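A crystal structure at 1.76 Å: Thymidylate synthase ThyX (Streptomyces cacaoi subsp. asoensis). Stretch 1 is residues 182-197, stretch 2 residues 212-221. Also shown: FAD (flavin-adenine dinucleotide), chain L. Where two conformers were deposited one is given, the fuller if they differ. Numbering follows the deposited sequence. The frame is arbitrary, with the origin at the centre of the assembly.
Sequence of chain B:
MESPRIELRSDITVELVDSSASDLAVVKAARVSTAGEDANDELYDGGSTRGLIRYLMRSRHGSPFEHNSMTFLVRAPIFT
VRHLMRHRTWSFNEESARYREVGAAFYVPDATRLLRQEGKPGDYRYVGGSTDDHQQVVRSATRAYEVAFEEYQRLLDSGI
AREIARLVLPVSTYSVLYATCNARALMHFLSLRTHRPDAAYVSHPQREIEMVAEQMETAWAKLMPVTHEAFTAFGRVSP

Stretch 1, residues 182-197: NARALMHFLSLRTHRP
Stretch 2, residues 212-221: VAEQMETAWA

A helix begins at Ala 183 and includes Leu 192, and residues 212-221 lie within a longer one. Phi/psi stay near -65/-40 through most of both, with i to i+4 bonds such as Leu 190 N to Leu 186 O (2.8 Å) and Glu 217 N to Ala 213 O (2.9 Å). Their N-to-C directions differ by 140°, so they run roughly antiparallel, with axes 9.9 Å apart at closest approach. In register, Leu 190 CA lies 6.1 Å from Ala 213 CA, and Ala 183 CA lies 8.1 Å from Trp 220 CA. The small Ala 213 side chain accompanies the closer approach.

Asn 182 caps the first helix. With chi1 p (60°), its OD1 accepts from Ala 185 N at 2.9 Å. Its ND2 donates to FAD N1A, also at 2.9 Å. The CA-to-CB bond of Arg 184 points away from the second helix. All its chi angles are near t, and the extended chain carries NH1 to FAD O2P (2.8 Å) and NH2 to FAD O1P (3.1 Å).

Trp 220 (chi1 t, chi2 53°) is a knob among Ala 183, Leu 186, Met 187 and Leu 190. Leu 186 (t, p) lays CD2 over the indole face, 3.8 Å from the centroid of the five-membered ring, a CH-pi contact. Met 187 (m, t, m) brings CG to 3.3 Å from Trp 220 CH2. Leu 190 (m, t) places CD1 3.9 Å from Trp 220 CZ3 and CD2 3.9 Å from Ala 213 CB.

Phe 189 (chi1 t, chi2 -97°) sets CE1 3.6 Å from Ala 213 CB. Met 216 (m, t, t) is extended, with SD 3.8 Å from Phe 189 CE1. This SD makes an oblique sulfur-aromatic contact, 4.7 Å from the Phe 189 ring centroid.

Further along the first stretch, Thr 194 (p) donates OG1 to Leu 190 O at 2.7 Å, and its CG2 rests 3.7 Å from Ala 213 CB. Arg 196 (m, m, t, chi4 -90°) directs NH2 to Glu 214 OE2 at 3.2 Å, a hydrogen-bonded salt bridge. The CA-to-CB bond of Glu 214 points sideways; chi1 m, chi2 t and chi3 -24° bring its carboxylate nearer, within reach of Arg 196. A water accepts weakly from Arg 196 NH2 (2.8 Å) and donates to Glu 217 OE1 (2.6 Å).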

# COMPACT_ATOMS: atom_id res chain seq x y z
N ASN B 182 4.68 11.62 1.00
CA ASN B 182 4.84 12.42 -0.22
C ASN B 182 3.63 13.38 -0.31
O ASN B 182 2.66 13.28 0.47
CB ASN B 182 5.02 11.55 -1.46
CG ASN B 182 3.81 10.64 -1.72
OD1 ASN B 182 2.67 11.12 -1.75
ND2 ASN B 182 4.05 9.28 -1.86
N ALA B 183 3.69 14.31 -1.28
CA ALA B 183 2.64 15.34 -1.29
C ALA B 183 1.26 14.77 -1.63
O ALA B 183 0.23 15.30 -1.17
CB ALA B 183 2.99 16.40 -2.39
N ARG B 184 1.18 13.67 -2.41
CA ARG B 184 -0.12 13.05 -2.73
C ARG B 184 -0.72 12.48 -1.44
O ARG B 184 -1.94 12.68 -1.17
CB ARG B 184 0.08 11.98 -3.82
CG ARG B 184 -1.34 11.65 -4.43
CD ARG B 184 -1.22 10.33 -5.21
NE ARG B 184 -2.46 10.18 -6.00
CZ ARG B 184 -2.61 9.14 -6.86
NH1 ARG B 184 -3.76 9.08 -7.62
NH2 ARG B 184 -1.65 8.21 -6.97
N ALA B 185 0.09 11.81 -0.65
CA ALA B 185 -0.38 11.23 0.61
C ALA B 185 -0.74 12.35 1.57
O ALA B 185 -1.69 12.21 2.31
CB ALA B 185 0.73 10.36 1.20
N LEU B 186 0.02 13.43 1.60
CA LEU B 186 -0.31 14.57 2.46
C LEU B 186 -1.66 15.16 1.99
O LEU B 186 -2.50 15.43 2.90
CB LEU B 186 0.80 15.68 2.39
CG LEU B 186 0.48 16.87 3.33
CD1 LEU B 186 0.33 16.46 4.81
CD2 LEU B 186 1.65 17.82 3.16
N MET B 187 -1.88 15.33 0.70
CA MET B 187 -3.19 15.90 0.26
C MET B 187 -4.34 14.99 0.64
O MET B 187 -5.42 15.50 1.04
CB MET B 187 -3.15 16.19 -1.31
CG MET B 187 -2.36 17.48 -1.55
SD MET B 187 -2.44 17.85 -3.31
CE MET B 187 -1.19 16.70 -4.06
N HIS B 188 -4.14 13.69 0.56
CA HIS B 188 -5.28 12.77 0.92
C HIS B 188 -5.55 12.89 2.42
O HIS B 188 -6.72 12.97 2.86
CB HIS B 188 -4.89 11.36 0.50
CG HIS B 188 -6.02 10.37 0.68
ND1 HIS B 188 -6.87 10.04 -0.35
CD2 HIS B 188 -6.43 9.68 1.77
CE1 HIS B 188 -7.75 9.16 0.08
NE2 HIS B 188 -7.56 8.99 1.39
N PHE B 189 -4.48 13.04 3.21
CA PHE B 189 -4.65 13.18 4.66
C PHE B 189 -5.32 14.54 4.98
O PHE B 189 -6.24 14.58 5.79
CB PHE B 189 -3.27 13.13 5.26
CG PHE B 189 -3.17 13.57 6.69
CD1 PHE B 189 -2.78 14.86 7.03
CD2 PHE B 189 -3.42 12.65 7.73
CE1 PHE B 189 -2.66 15.27 8.40
CE2 PHE B 189 -3.22 13.07 9.13
CZ PHE B 189 -2.87 14.40 9.42
N LEU B 190 -4.93 15.60 4.26
CA LEU B 190 -5.48 16.94 4.58
C LEU B 190 -6.99 16.93 4.21
O LEU B 190 -7.77 17.59 4.90
CB LEU B 190 -4.79 18.07 3.79
CG LEU B 190 -3.31 18.28 4.27
CD1 LEU B 190 -2.70 19.29 3.39
CD2 LEU B 190 -3.24 18.79 5.75
N SER B 191 -7.38 16.25 3.14
CA SER B 191 -8.83 16.24 2.73
C SER B 191 -9.62 15.61 3.81
O SER B 191 -10.76 15.99 4.05
CB SER B 191 -8.99 15.44 1.45
OG SER B 191 -10.31 15.55 0.94
N LEU B 192 -9.05 14.68 4.54
CA LEU B 192 -9.88 13.94 5.59
C LEU B 192 -9.72 14.57 7.00
O LEU B 192 -10.61 14.47 7.84
CB LEU B 192 -9.40 12.47 5.68
CG LEU B 192 -9.79 11.63 4.51
CD1 LEU B 192 -8.89 10.26 4.57
CD2 LEU B 192 -11.33 11.35 4.55
N ARG B 193 -8.56 15.16 7.29
CA ARG B 193 -8.19 15.57 8.66
C ARG B 193 -8.25 17.11 8.82
O ARG B 193 -7.75 17.64 9.82
CB ARG B 193 -6.80 15.08 9.08
CG ARG B 193 -6.72 13.58 9.03
CD ARG B 193 -7.76 12.84 9.91
NE ARG B 193 -7.46 11.35 9.96
CZ ARG B 193 -8.15 10.53 10.76
NH1 ARG B 193 -9.18 11.03 11.54
NH2 ARG B 193 -7.81 9.25 10.82
N THR B 194 -8.88 17.79 7.88
CA THR B 194 -9.23 19.20 8.14
C THR B 194 -10.74 19.36 7.87
O THR B 194 -11.31 18.73 6.93
CB THR B 194 -8.47 20.19 7.31
OG1 THR B 194 -8.67 19.91 5.91
CG2 THR B 194 -7.02 20.17 7.65
N HIS B 195 -11.37 20.22 8.69
CA HIS B 195 -12.83 20.49 8.50
C HIS B 195 -12.95 21.84 7.78
O HIS B 195 -12.79 22.88 8.40
CB HIS B 195 -13.49 20.61 9.88
CG HIS B 195 -14.94 20.98 9.80
ND1 HIS B 195 -15.40 22.26 10.06
CD2 HIS B 195 -16.03 20.25 9.45
CE1 HIS B 195 -16.71 22.30 9.87
NE2 HIS B 195 -17.12 21.09 9.51
N ARG B 196 -13.27 21.81 6.50
CA ARG B 196 -13.33 22.99 5.68
C ARG B 196 -14.68 23.06 4.98
O ARG B 196 -14.90 22.35 3.98
CB ARG B 196 -12.21 23.00 4.67
CG ARG B 196 -10.87 23.09 5.36
CD ARG B 196 -10.68 24.46 6.07
NE ARG B 196 -9.33 24.46 6.59
CZ ARG B 196 -8.95 24.03 7.79
NH1 ARG B 196 -9.81 23.62 8.74
NH2 ARG B 196 -7.70 24.08 8.04
N PRO B 197 -15.59 23.91 5.51
CA PRO B 197 -17.02 23.84 5.05
C PRO B 197 -17.25 24.15 3.57
O PRO B 197 -18.30 23.74 3.05
CB PRO B 197 -17.74 24.88 5.95
CG PRO B 197 -16.92 24.77 7.29
CD PRO B 197 -15.44 24.71 6.75
N VAL B 212 -2.75 19.06 14.06
CA VAL B 212 -1.58 18.46 13.39
C VAL B 212 -1.64 18.80 11.94
O VAL B 212 -0.60 19.25 11.33
CB VAL B 212 -1.57 16.91 13.58
CG1 VAL B 212 -0.45 16.24 12.70
CG2 VAL B 212 -1.40 16.53 15.11
N ALA B 213 -2.79 18.48 11.31
CA ALA B 213 -2.93 18.68 9.86
C ALA B 213 -2.67 20.16 9.47
O ALA B 213 -2.06 20.39 8.43
CB ALA B 213 -4.35 18.31 9.41
N GLU B 214 -3.20 21.13 10.23
CA GLU B 214 -3.02 22.53 9.81
C GLU B 214 -1.55 22.94 9.83
O GLU B 214 -1.08 23.66 8.95
CB GLU B 214 -3.86 23.51 10.74
CG GLU B 214 -5.32 23.27 10.52
CD GLU B 214 -6.24 23.93 11.60
OE1 GLU B 214 -5.76 24.20 12.77
OE2 GLU B 214 -7.43 24.14 11.23
N GLN B 215 -0.80 22.41 10.76
CA GLN B 215 0.60 22.78 10.82
C GLN B 215 1.39 22.12 9.70
O GLN B 215 2.35 22.68 9.20
CB GLN B 215 1.18 22.43 12.20
CG GLN B 215 0.56 23.27 13.36
CD GLN B 215 1.20 22.82 14.70
OE1 GLN B 215 2.43 22.85 14.87
NE2 GLN B 215 0.38 22.31 15.59
N MET B 216 1.02 20.86 9.38
CA MET B 216 1.68 20.21 8.28
C MET B 216 1.41 21.03 7.03
O MET B 216 2.25 21.17 6.16
CB MET B 216 1.12 18.76 8.11
CG MET B 216 1.74 17.90 9.19
SD MET B 216 0.94 16.25 9.02
CE MET B 216 1.91 15.27 10.19
N GLU B 217 0.17 21.39 6.83
CA GLU B 217 -0.21 22.13 5.59
C GLU B 217 0.52 23.46 5.44
O GLU B 217 0.93 23.83 4.34
CB GLU B 217 -1.75 22.36 5.59
CG GLU B 217 -2.21 23.02 4.27
CD GLU B 217 -3.74 22.98 4.06
OE1 GLU B 217 -4.48 22.37 4.88
OE2 GLU B 217 -4.16 23.53 3.03
N THR B 218 0.62 24.17 6.54
CA THR B 218 1.35 25.46 6.54
C THR B 218 2.82 25.24 6.14
O THR B 218 3.35 26.00 5.26
CB THR B 218 1.30 26.06 7.96
OG1 THR B 218 -0.06 26.45 8.23
CG2 THR B 218 2.28 27.34 8.00
N ALA B 219 3.44 24.19 6.65
CA ALA B 219 4.81 23.87 6.22
C ALA B 219 4.87 23.48 4.74
O ALA B 219 5.70 23.92 3.97
CB ALA B 219 5.46 22.75 7.10
N TRP B 220 3.98 22.59 4.31
CA TRP B 220 3.99 22.11 2.94
C TRP B 220 3.73 23.28 1.95
O TRP B 220 4.28 23.33 0.87
CB TRP B 220 2.87 21.08 2.80
CG TRP B 220 2.56 20.62 1.38
CD1 TRP B 220 3.44 20.12 0.44
CD2 TRP B 220 1.28 20.66 0.75
NE1 TRP B 220 2.74 19.77 -0.69
CE2 TRP B 220 1.43 20.10 -0.55
CE3 TRP B 220 -0.01 21.05 1.18
CZ2 TRP B 220 0.36 20.01 -1.45
CZ3 TRP B 220 -1.03 20.93 0.33
CH2 TRP B 220 -0.87 20.41 -0.98
N ALA B 221 2.93 24.26 2.36
CA ALA B 221 2.56 25.39 1.41
C ALA B 221 3.79 26.21 1.08
O ALA B 221 3.88 26.77 -0.04
CB ALA B 221 1.50 26.24 2.05
PA FAD L . -3.65 2.88 -6.86
O1A FAD L . -4.55 1.82 -6.71
O2A FAD L . -2.24 2.51 -7.07
O5B FAD L . -3.72 3.68 -5.46
C5B FAD L . -4.93 3.98 -4.96
C4B FAD L . -4.86 5.32 -4.10
O4B FAD L . -4.05 4.84 -2.99
C3B FAD L . -4.08 6.48 -4.69
O3B FAD L . -5.10 7.22 -5.38
C2B FAD L . -3.59 7.23 -3.48
O2B FAD L . -4.68 7.95 -2.80
C1B FAD L . -3.17 6.02 -2.64
N9A FAD L . -1.75 5.60 -2.84
C8A FAD L . -1.31 4.35 -3.17
N7A FAD L . 0.06 4.37 -3.11
C5A FAD L . 0.47 5.63 -2.78
C6A FAD L . 1.73 6.20 -2.61
N6A FAD L . 2.85 5.49 -2.70
N1A FAD L . 1.79 7.52 -2.25
C2A FAD L . 0.67 8.22 -2.07
N3A FAD L . -0.58 7.67 -2.21
C4A FAD L . -0.70 6.39 -2.60
N1 FAD L . 0.62 6.65 -15.68
C2 FAD L . 1.80 6.97 -16.17
O2 FAD L . 2.84 6.48 -15.70
N3 FAD L . 1.92 7.92 -17.19
C4 FAD L . 0.82 8.57 -17.70
O4 FAD L . 0.97 9.43 -18.61
C4X FAD L . -0.46 8.24 -17.19
N5 FAD L . -1.58 8.86 -17.67
C5X FAD L . -2.83 8.38 -17.26
C6 FAD L . -4.05 8.86 -17.88
C7 FAD L . -5.27 8.30 -17.44
C7M FAD L . -6.55 8.90 -18.14
C8 FAD L . -5.37 7.29 -16.47
C8M FAD L . -6.67 6.66 -15.90
C9 FAD L . -4.18 6.82 -15.90
C9A FAD L . -2.96 7.38 -16.27
N10 FAD L . -1.76 6.83 -15.71
C10 FAD L . -0.57 7.26 -16.18
C1' FAD L . -1.79 5.83 -14.61
C2' FAD L . -2.02 6.66 -13.26
O2' FAD L . -0.92 7.56 -12.96
C3' FAD L . -2.12 5.68 -12.09
O3' FAD L . -0.96 4.85 -12.07
C4' FAD L . -3.38 4.77 -12.20
O4' FAD L . -4.48 5.56 -12.59
C5' FAD L . -3.70 4.13 -10.87
O5' FAD L . -4.23 5.22 -10.01
P FAD L . -3.79 5.29 -8.46
O1P FAD L . -2.35 5.46 -8.30
O2P FAD L . -4.61 6.47 -7.96
O3P FAD L . -4.31 3.89 -7.90
O HOH W 1 -5.17 23.82 6.96